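Local coordinates for NOVP (PDB 2WK1), which transfers a methyl group from S-adenosyl-L-methionine to the 4-hydroxyl of the noviose sugar, the penultimate step of novobiocin biosynthesis, at residues A156-M161 and G217-S222. Residues are numbered along the deposited sequence; the frame is centred on the assembly and turned at random.
Sequences AGDRKM and GDLYES. With SAH (S-adenosyl-L-homocysteine), chain B; EDO (1,2-ethanediol), chain F.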
ATOM      1  N   ALA A 156      -5.161  -6.695 -39.761  1.00 22.62           N
ATOM      2  CA  ALA A 156      -6.441  -6.023 -39.917  1.00 22.46           C
ATOM      3  C   ALA A 156      -7.120  -5.775 -38.573  1.00 21.98           C
ATOM      4  O   ALA A 156      -7.631  -4.697 -38.315  1.00 22.24           O
ATOM      5  CB  ALA A 156      -7.358  -6.840 -40.857  1.00 23.17           C
ATOM      6  N   GLY A 157      -7.088  -6.767 -37.693  1.00 21.68           N
ATOM      7  CA  GLY A 157      -7.714  -6.628 -36.379  1.00 21.40           C
ATOM      8  C   GLY A 157      -7.060  -5.563 -35.519  1.00 20.61           C
ATOM      9  O   GLY A 157      -7.733  -4.879 -34.754  1.00 22.08           O
ATOM     10  N   ASP A 158      -5.750  -5.395 -35.670  1.00 19.49           N
ATOM     11  CA  ASP A 158      -5.028  -4.367 -34.925  1.00 18.65           C
ATOM     12  C   ASP A 158      -5.361  -2.994 -35.478  1.00 19.37           C
ATOM     13  O   ASP A 158      -5.564  -2.049 -34.712  1.00 19.36           O
ATOM     14  CB  ASP A 158      -3.510  -4.588 -35.010  1.00 17.79           C
ATOM     15  CG  ASP A 158      -3.028  -5.759 -34.181  1.00 17.59           C
ATOM     16  OD1 ASP A 158      -3.814  -6.278 -33.341  1.00 16.74           O
ATOM     17  OD2 ASP A 158      -1.837  -6.152 -34.361  1.00 16.68           O
ATOM     18  N   ARG A 159      -5.430  -2.885 -36.813  1.00 20.71           N
ATOM     19  CA  ARG A 159      -5.760  -1.596 -37.446  1.00 22.35           C
ATOM     20  C   ARG A 159      -7.125  -1.106 -37.011  1.00 22.82           C
ATOM     21  O   ARG A 159      -7.300   0.086 -36.697  1.00 23.11           O
ATOM     22  CB  ARG A 159      -5.733  -1.708 -38.973  1.00 22.83           C
ATOM     23  CG  ARG A 159      -4.363  -1.964 -39.556  1.00 24.99           C
ATOM     24  CD  ARG A 159      -4.281  -1.731 -41.106  1.00 28.96           C
ATOM     25  NE  ARG A 159      -5.499  -2.111 -41.828  1.00 33.05           N
ATOM     26  CZ  ARG A 159      -5.695  -3.267 -42.467  1.00 35.19           C
ATOM     27  NH1 ARG A 159      -4.756  -4.213 -42.491  1.00 36.61           N
ATOM     28  NH2 ARG A 159      -6.852  -3.489 -43.092  1.00 37.21           N
ATOM     29  N   LYS A 160      -8.088  -2.018 -36.970  1.00 23.07           N
ATOM     30  CA  LYS A 160      -9.455  -1.672 -36.598  1.00 24.59           C
ATOM     31  C   LYS A 160      -9.572  -1.141 -35.174  1.00 23.76           C
ATOM     32  O   LYS A 160     -10.410  -0.278 -34.889  1.00 25.78           O
ATOM     33  CB  LYS A 160     -10.403  -2.869 -36.795  1.00 26.12           C
ATOM     34  CG  LYS A 160     -11.903  -2.498 -36.842  1.00 30.49           C
ATOM     35  CD  LYS A 160     -12.813  -3.749 -36.872  1.00 34.76           C
ATOM     36  CE  LYS A 160     -14.297  -3.386 -36.995  1.00 37.39           C
ATOM     37  NZ  LYS A 160     -15.206  -4.566 -36.776  1.00 39.86           N
ATOM     38  N   MET A 161      -8.743  -1.653 -34.269  1.00 21.95           N
ATOM     39  CA  MET A 161      -8.787  -1.225 -32.863  1.00 21.32           C
ATOM     40  C   MET A 161      -8.204   0.171 -32.639  1.00 20.29           C
ATOM     41  O   MET A 161      -8.648   0.880 -31.736  1.00 21.29           O
ATOM     42  CB  MET A 161      -8.050  -2.226 -31.959  1.00 21.55           C
ATOM     43  CG  MET A 161      -8.771  -3.554 -31.799  1.00 23.18           C
ATOM     44  SD  MET A 161      -8.053  -4.624 -30.538  1.00 25.33           S
ATOM     45  CE  MET A 161      -6.320  -4.765 -31.031  1.00 23.61           C
ATOM     46  N   GLY A 217       0.386  -7.150 -24.132  1.00 14.40           N
ATOM     47  CA  GLY A 217       0.733  -6.188 -25.173  1.00 14.68           C
ATOM     48  C   GLY A 217      -0.391  -5.738 -26.081  1.00 15.78           C
ATOM     49  O   GLY A 217      -0.136  -5.027 -27.045  1.00 17.28           O
ATOM     50  N   ASP A 218      -1.626  -6.164 -25.795  1.00 17.02           N
ATOM     51  CA  ASP A 218      -2.867  -5.645 -26.411  1.00 17.73           C
ATOM     52  C   ASP A 218      -3.152  -5.885 -27.897  1.00 17.26           C
ATOM     53  O   ASP A 218      -4.298  -5.788 -28.280  1.00 18.79           O
ATOM     54  CB  ASP A 218      -3.015  -4.142 -26.121  1.00 18.98           C
ATOM     55  CG  ASP A 218      -3.494  -3.850 -24.709  1.00 24.27           C
ATOM     56  OD1 ASP A 218      -4.356  -4.588 -24.165  1.00 31.97           O
ATOM     57  OD2 ASP A 218      -2.991  -2.871 -24.136  1.00 28.39           O
ATOM     58  N   LEU A 219      -2.142  -6.198 -28.705  1.00 15.20           N
ATOM     59  CA  LEU A 219      -2.298  -6.359 -30.157  1.00 14.50           C
ATOM     60  C   LEU A 219      -1.931  -7.733 -30.633  1.00 14.33           C
ATOM     61  O   LEU A 219      -1.138  -8.418 -29.992  1.00 14.15           O
ATOM     62  CB  LEU A 219      -1.349  -5.401 -30.888  1.00 15.19           C
ATOM     63  CG  LEU A 219      -1.446  -3.918 -30.625  1.00 16.93           C
ATOM     64  CD1 LEU A 219      -0.361  -3.176 -31.429  1.00 19.22           C
ATOM     65  CD2 LEU A 219      -2.820  -3.479 -30.979  1.00 20.05           C
ATOM     66  N   TYR A 220      -2.466  -8.119 -31.784  1.00 14.32           N
ATOM     67  CA  TYR A 220      -2.039  -9.352 -32.433  1.00 13.98           C
ATOM     68  C   TYR A 220      -0.538  -9.328 -32.634  1.00 14.29           C
ATOM     69  O   TYR A 220       0.163 -10.310 -32.314  1.00 14.04           O
ATOM     70  CB  TYR A 220      -2.747  -9.531 -33.776  1.00 14.51           C
ATOM     71  CG  TYR A 220      -2.233 -10.671 -34.620  1.00 15.20           C
ATOM     72  CD1 TYR A 220      -1.136 -10.507 -35.452  1.00 17.09           C
ATOM     73  CD2 TYR A 220      -2.847 -11.908 -34.573  1.00 16.43           C
ATOM     74  CE1 TYR A 220      -0.672 -11.553 -36.233  1.00 19.42           C
ATOM     75  CE2 TYR A 220      -2.400 -12.959 -35.341  1.00 17.23           C
ATOM     76  CZ  TYR A 220      -1.303 -12.777 -36.165  1.00 19.33           C
ATOM     77  OH  TYR A 220      -0.849 -13.819 -36.958  1.00 23.47           O
ATOM     78  N   GLU A 221      -0.021  -8.230 -33.183  1.00 14.57           N
ATOM     79  CA  GLU A 221       1.394  -8.236 -33.526  1.00 15.42           C
ATOM     80  C   GLU A 221       2.301  -8.305 -32.310  1.00 14.80           C
ATOM     81  O   GLU A 221       3.308  -9.017 -32.328  1.00 16.24           O
ATOM     82  CB  GLU A 221       1.748  -7.096 -34.460  1.00 17.18           C
ATOM     83  CG  GLU A 221       1.728  -5.705 -33.966  1.00 21.36           C
ATOM     84  CD  GLU A 221       2.532  -4.844 -34.941  1.00 26.26           C
ATOM     85  OE1 GLU A 221       1.991  -4.483 -36.007  1.00 27.15           O
ATOM     86  OE2 GLU A 221       3.724  -4.610 -34.676  1.00 31.81           O
ATOM     87  N   SER A 222       1.931  -7.594 -31.256  1.00 13.71           N
ATOM     88  CA  SER A 222       2.679  -7.615 -30.028  1.00 13.94           C
ATOM     89  C   SER A 222       2.702  -9.006 -29.438  1.00 12.96           C
ATOM     90  O   SER A 222       3.742  -9.475 -28.970  1.00 14.02           O
ATOM     91  CB  SER A 222       2.097  -6.630 -29.031  1.00 14.28           C
ATOM     92  OG  SER A 222       2.087  -5.303 -29.552  1.00 14.65           O
TER
HETATM   93  N   SAH B 301       0.580  -5.197 -17.528  1.00 13.37           N
HETATM   94  CA  SAH B 301       0.176  -3.768 -17.292  1.00 12.08           C
HETATM   95  CB  SAH B 301      -0.746  -3.292 -18.416  1.00 12.83           C
HETATM   96  CG  SAH B 301      -0.075  -3.242 -19.781  1.00 12.65           C
HETATM   97  SD  SAH B 301      -0.843  -2.017 -20.850  1.00 13.50           S
HETATM   98  C   SAH B 301      -0.381  -3.598 -15.906  1.00 12.60           C
HETATM   99  O   SAH B 301      -1.124  -2.643 -15.650  1.00 12.66           O
HETATM  100  OXT SAH B 301      -0.012  -4.357 -15.021  1.00 13.28           O
HETATM  101  C5' SAH B 301      -0.108  -2.427 -22.444  1.00 12.31           C
HETATM  102  C4' SAH B 301       1.400  -2.098 -22.501  1.00 11.69           C
HETATM  103  O4' SAH B 301       1.963  -2.763 -23.659  1.00 11.41           O
HETATM  104  C3' SAH B 301       1.734  -0.610 -22.608  1.00 12.46           C
HETATM  105  O3' SAH B 301       2.627  -0.182 -21.564  1.00 13.07           O
HETATM  106  C2' SAH B 301       2.375  -0.502 -24.009  1.00 11.81           C
HETATM  107  O2' SAH B 301       3.392   0.493 -24.134  1.00 13.24           O
HETATM  108  C1' SAH B 301       2.950  -1.903 -24.239  1.00 10.43           C
HETATM  109  N9  SAH B 301       3.080  -2.359 -25.625  1.00 10.57           N
HETATM  110  C8  SAH B 301       2.072  -2.868 -26.377  1.00 12.23           C
HETATM  111  N7  SAH B 301       2.544  -3.321 -27.565  1.00 12.06           N
HETATM  112  C5  SAH B 301       3.884  -3.116 -27.550  1.00 10.80           C
HETATM  113  C6  SAH B 301       4.975  -3.409 -28.446  1.00 11.01           C
HETATM  114  N6  SAH B 301       4.739  -3.980 -29.615  1.00 12.27           N
HETATM  115  N1  SAH B 301       6.214  -3.087 -28.059  1.00 11.08           N
HETATM  116  C2  SAH B 301       6.468  -2.544 -26.854  1.00 10.84           C
HETATM  117  N3  SAH B 301       5.523  -2.235 -25.960  1.00 10.66           N
HETATM  118  C4  SAH B 301       4.244  -2.532 -26.271  1.00 10.29           C
HETATM  119  C1  EDO F 551      -0.943 -10.820 -24.818  1.00 27.20           C
HETATM  120  O1  EDO F 551       0.026  -9.846 -25.359  1.00 23.07           O
HETATM  121  C2  EDO F 551      -2.429 -10.426 -24.929  1.00 27.25           C
HETATM  122  O2  EDO F 551      -2.914  -9.947 -23.651  1.00 27.28           O
HETATM  123  O   HOH W   1      -0.529  -5.314 -36.579  1.00 20.50           O
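D158 on the short helix 156-161 meets L219 where helix 220-230 begins, their CA atoms 5.8 Å apart, the nearest pair of the two backbones. In the S-adenosylmethionine-dependent methyltransferase fold, the D158 carboxylate takes the first backbone N-H groups of helix 220-230: residues 217-219 form the turn after strand 210-215, with L219 at the N-cap position, and D158 comes from the connection that follows strand 138-142. Both carboxylate oxygens grip the first turn in a fork. OD1 of D158 accepts from Y220 N at 2.8 Å, OD2 of D158 from E221 N at 3.0 Å, and each oxygen uses its syn lone pair. The N-H...O angles, 155° and 159°, are fairly straight. Two bonds to successive amides fix the rotation of the carboxylate, whose charge is probably favoured by the helix N-terminus. L219 CB and Y220 CB pack against the oxygens of D158. The Y220 ring leads away to stack on Y155, its OH hydrogen-bonded to E257. M161 bends at chi3 (-55°), bringing CE against L219 CD2 at 3.7 Å, the two chains lying antiparallel alongside one another; P250 of helix 249-261 touches both D158 and M161. The clamped turn also belongs to the cofactor pocket: S222 OG donates to N7 of the S-adenosylhomocysteine adenine at 2.8 Å. D158 OD2 and E221 OE1, like charges 4.5 Å apart, share one water that donates to both, 2.7 Å from each.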